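Cytochrome c (Pseudomonas aeruginosa, PDB 6RTE) is NirN, a dihydro-heme d1 dehydrogenase of heme d1 biosynthesis that carries a heme c and probably transfers electrons. Local coordinates at residues I437-R442 / H478-V483. Residues are numbered along the deposited sequence; the frame is centred on the assembly and turned at random.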
ATOM      1  N   ILE A 437     -12.659 -17.972  16.252  1.00 70.81           N
ATOM      2  CA  ILE A 437     -13.461 -17.572  15.101  1.00 73.89           C
ATOM      3  C   ILE A 437     -14.932 -17.684  15.479  1.00 74.13           C
ATOM      4  O   ILE A 437     -15.502 -18.779  15.467  1.00 78.93           O
ATOM      5  CB  ILE A 437     -13.141 -18.433  13.865  1.00 76.16           C
ATOM      6  CG1 ILE A 437     -11.644 -18.363  13.543  1.00 75.77           C
ATOM      7  CG2 ILE A 437     -13.968 -17.972  12.669  1.00 75.70           C
ATOM      8  CD1 ILE A 437     -11.212 -19.264  12.401  1.00 76.53           C
ATOM      9  N   ALA A 438     -15.553 -16.553  15.821  1.00 71.23           N
ATOM     10  CA  ALA A 438     -16.942 -16.560  16.261  1.00 71.83           C
ATOM     11  C   ALA A 438     -17.922 -16.539  15.094  1.00 74.46           C
ATOM     12  O   ALA A 438     -19.036 -17.064  15.219  1.00 76.97           O
ATOM     13  CB  ALA A 438     -17.207 -15.365  17.181  1.00 71.04           C
ATOM     14  N   HIS A 439     -17.541 -15.943  13.965  1.00 73.21           N
ATOM     15  CA  HIS A 439     -18.429 -15.839  12.815  1.00 74.96           C
ATOM     16  C   HIS A 439     -17.602 -15.890  11.538  1.00 72.84           C
ATOM     17  O   HIS A 439     -16.386 -15.675  11.551  1.00 70.95           O
ATOM     18  CB  HIS A 439     -19.258 -14.546  12.852  1.00 75.37           C
ATOM     19  CG  HIS A 439     -20.192 -14.455  14.019  1.00 79.33           C
ATOM     20  ND1 HIS A 439     -19.807 -13.949  15.241  1.00 79.78           N
ATOM     21  CD2 HIS A 439     -21.494 -14.803  14.147  1.00 82.14           C
ATOM     22  CE1 HIS A 439     -20.833 -13.993  16.076  1.00 81.80           C
ATOM     23  NE2 HIS A 439     -21.868 -14.506  15.436  1.00 82.92           N
ATOM     24  N   ARG A 440     -18.280 -16.177  10.427  1.00 73.16           N
ATOM     25  CA  ARG A 440     -17.648 -16.212   9.115  1.00 71.46           C
ATOM     26  C   ARG A 440     -18.556 -15.533   8.100  1.00 68.37           C
ATOM     27  O   ARG A 440     -19.781 -15.636   8.188  1.00 71.58           O
ATOM     28  CB  ARG A 440     -17.348 -17.648   8.682  1.00 74.16           C
ATOM     29  CG  ARG A 440     -16.524 -18.448   9.686  1.00 76.84           C
ATOM     30  CD  ARG A 440     -16.484 -19.933   9.321  1.00 81.43           C
ATOM     31  NE  ARG A 440     -15.125 -20.396   9.042  1.00 83.32           N
ATOM     32  CZ  ARG A 440     -14.378 -21.120   9.875  1.00 86.41           C
ATOM     33  NH1 ARG A 440     -13.152 -21.478   9.514  1.00 88.11           N
ATOM     34  NH2 ARG A 440     -14.847 -21.493  11.061  1.00 87.37           N
ATOM     35  N   LEU A 441     -17.949 -14.835   7.141  1.00 63.29           N
ATOM     36  CA  LEU A 441     -18.675 -14.110   6.103  1.00 60.26           C
ATOM     37  C   LEU A 441     -18.143 -14.530   4.740  1.00 61.72           C
ATOM     38  O   LEU A 441     -16.931 -14.510   4.514  1.00 62.04           O
ATOM     39  CB  LEU A 441     -18.537 -12.590   6.284  1.00 56.74           C
ATOM     40  CG  LEU A 441     -19.212 -11.938   7.498  1.00 55.71           C
ATOM     41  CD1 LEU A 441     -18.972 -10.440   7.484  1.00 53.75           C
ATOM     42  CD2 LEU A 441     -20.698 -12.229   7.533  1.00 56.96           C
ATOM     43  N   ARG A 442     -19.046 -14.904   3.832  1.00 63.01           N
ATOM     44  CA  ARG A 442     -18.681 -15.437   2.518  1.00 63.20           C
ATOM     45  C   ARG A 442     -19.447 -14.676   1.446  1.00 60.56           C
ATOM     46  O   ARG A 442     -20.418 -15.192   0.873  1.00 61.92           O
ATOM     47  CB  ARG A 442     -18.965 -16.938   2.441  1.00 66.65           C
ATOM     48  CG  ARG A 442     -18.306 -17.645   1.269  1.00 68.82           C
ATOM     49  CD  ARG A 442     -18.519 -19.153   1.352  1.00 73.97           C
ATOM     50  NE  ARG A 442     -17.934 -19.862   0.216  1.00 77.88           N
ATOM     51  CZ  ARG A 442     -18.130 -21.153  -0.042  1.00 83.89           C
ATOM     52  NH1 ARG A 442     -18.899 -21.884   0.754  1.00 86.76           N
ATOM     53  NH2 ARG A 442     -17.560 -21.717  -1.101  1.00 86.00           N
ATOM     54  N   HIS A 478     -22.928  -5.335  13.388  1.00 62.25           N
ATOM     55  CA  HIS A 478     -23.436  -6.027  14.568  1.00 67.69           C
ATOM     56  C   HIS A 478     -24.361  -7.187  14.211  1.00 69.24           C
ATOM     57  O   HIS A 478     -24.156  -8.307  14.687  1.00 70.83           O
ATOM     58  CB  HIS A 478     -24.156  -5.031  15.482  1.00 70.76           C
ATOM     59  CG  HIS A 478     -23.257  -3.960  16.019  1.00 73.34           C
ATOM     60  ND1 HIS A 478     -22.379  -4.180  17.060  1.00 74.92           N
ATOM     61  CD2 HIS A 478     -23.087  -2.670  15.649  1.00 72.85           C
ATOM     62  CE1 HIS A 478     -21.711  -3.069  17.312  1.00 73.67           C
ATOM     63  NE2 HIS A 478     -22.122  -2.137  16.470  1.00 72.10           N
ATOM     64  N   SER A 479     -25.376  -6.941  13.379  1.00 69.83           N
ATOM     65  CA  SER A 479     -26.221  -8.030  12.902  1.00 71.43           C
ATOM     66  C   SER A 479     -25.451  -8.973  11.986  1.00 72.22           C
ATOM     67  O   SER A 479     -25.753 -10.171  11.938  1.00 74.69           O
ATOM     68  CB  SER A 479     -27.440  -7.466  12.171  1.00 70.30           C
ATOM     69  OG  SER A 479     -27.135  -7.189  10.815  1.00 67.72           O
ATOM     70  N   LEU A 480     -24.469  -8.452  11.249  1.00 69.61           N
ATOM     71  CA  LEU A 480     -23.605  -9.216  10.350  1.00 67.26           C
ATOM     72  C   LEU A 480     -24.303  -9.622   9.057  1.00 64.60           C
ATOM     73  O   LEU A 480     -23.856 -10.555   8.388  1.00 63.49           O
ATOM     74  CB  LEU A 480     -23.044 -10.471  11.032  1.00 70.38           C
ATOM     75  CG  LEU A 480     -22.322 -10.264  12.366  1.00 72.55           C
ATOM     76  CD1 LEU A 480     -21.470 -11.486  12.696  1.00 73.81           C
ATOM     77  CD2 LEU A 480     -21.468  -8.997  12.359  1.00 71.96           C
ATOM     78  N   GLU A 481     -25.371  -8.935   8.672  1.00 64.10           N
ATOM     79  CA  GLU A 481     -26.115  -9.257   7.462  1.00 65.94           C
ATOM     80  C   GLU A 481     -25.710  -8.313   6.334  1.00 59.83           C
ATOM     81  O   GLU A 481     -25.397  -7.143   6.564  1.00 59.04           O
ATOM     82  CB  GLU A 481     -27.626  -9.155   7.704  1.00 71.44           C
ATOM     83  CG  GLU A 481     -28.130  -9.897   8.940  1.00 76.79           C
ATOM     84  CD  GLU A 481     -28.528 -11.344   8.665  1.00 81.40           C
ATOM     85  OE1 GLU A 481     -28.455 -11.785   7.496  1.00 82.18           O
ATOM     86  OE2 GLU A 481     -28.922 -12.041   9.626  1.00 83.73           O
ATOM     87  N   GLU A 482     -25.717  -8.828   5.108  1.00 56.97           N
ATOM     88  CA  GLU A 482     -25.406  -7.990   3.960  1.00 54.82           C
ATOM     89  C   GLU A 482     -26.513  -6.967   3.750  1.00 56.40           C
ATOM     90  O   GLU A 482     -27.695  -7.321   3.670  1.00 55.63           O
ATOM     91  CB  GLU A 482     -25.227  -8.822   2.694  1.00 57.10           C
ATOM     92  CG  GLU A 482     -25.122  -7.961   1.432  1.00 57.63           C
ATOM     93  CD  GLU A 482     -24.833  -8.765   0.181  1.00 59.50           C
ATOM     94  OE1 GLU A 482     -24.345  -9.906   0.306  1.00 60.68           O
ATOM     95  OE2 GLU A 482     -25.092  -8.250  -0.926  1.00 59.65           O
ATOM     96  N   VAL A 483     -26.118  -5.701   3.634  1.00 57.40           N
ATOM     97  CA  VAL A 483     -27.053  -4.605   3.449  1.00 61.62           C
ATOM     98  C   VAL A 483     -27.028  -4.046   2.031  1.00 58.79           C
ATOM     99  O   VAL A 483     -28.068  -3.580   1.547  1.00 57.46           O
ATOM    100  CB  VAL A 483     -26.761  -3.490   4.480  1.00 65.62           C
ATOM    101  CG1 VAL A 483     -27.550  -2.233   4.155  1.00 67.30           C
ATOM    102  CG2 VAL A 483     -27.075  -3.976   5.891  1.00 68.73           C
TER
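One face of the His439 imidazole is covered by the methyl CD1 of Leu480. This is a CH-pi contact: Leu480 CD1 lies 3.7 Å from the centroid of the His439 ring, 21° off the ring normal. The methyl is shifted toward the CG-CD2 side of the ring, and its closest approach is 3.5 Å from Leu480 CD1 to His439 CG. The two side chains cross at about a right angle, and the CD1 branch of Leu480 does the touching. His439 CG is anti to its carbonyl carbon, and chi2 of 87° turns the ring face to the leucine. Tyr413 also meets this imidazole, with the ring planes steeply inclined.

Leu441 adds a second, looser touch. Its methyl CD2 lies 3.7 Å from the backbone O of Leu480. Leu480 also packs on Leu429, and Leu441 reaches Trp415 and Tyr475.

Leu480 sits in the turn between strands 470-476 and 482-488, in a left-handed backbone conformation. An ST turn spans this residue: Glu481 N donates to Ser479 OG at 3.3 Å. On the other side, Ala438 and His439 form a classic beta bulge opposite Leu429.

The contact joins two neighbouring blades of the eight-bladed propeller. The outer strand 437-441 of one blade meets the turn leading into the outer strand of the next. Across these two segments the join is made by van der Waals and CH-pi contacts, without hydrogen bonds or salt bridges. It therefore probably rests on the methyl of Leu480 over the His439 face, with Leu441 lying against the backbone O of Leu480.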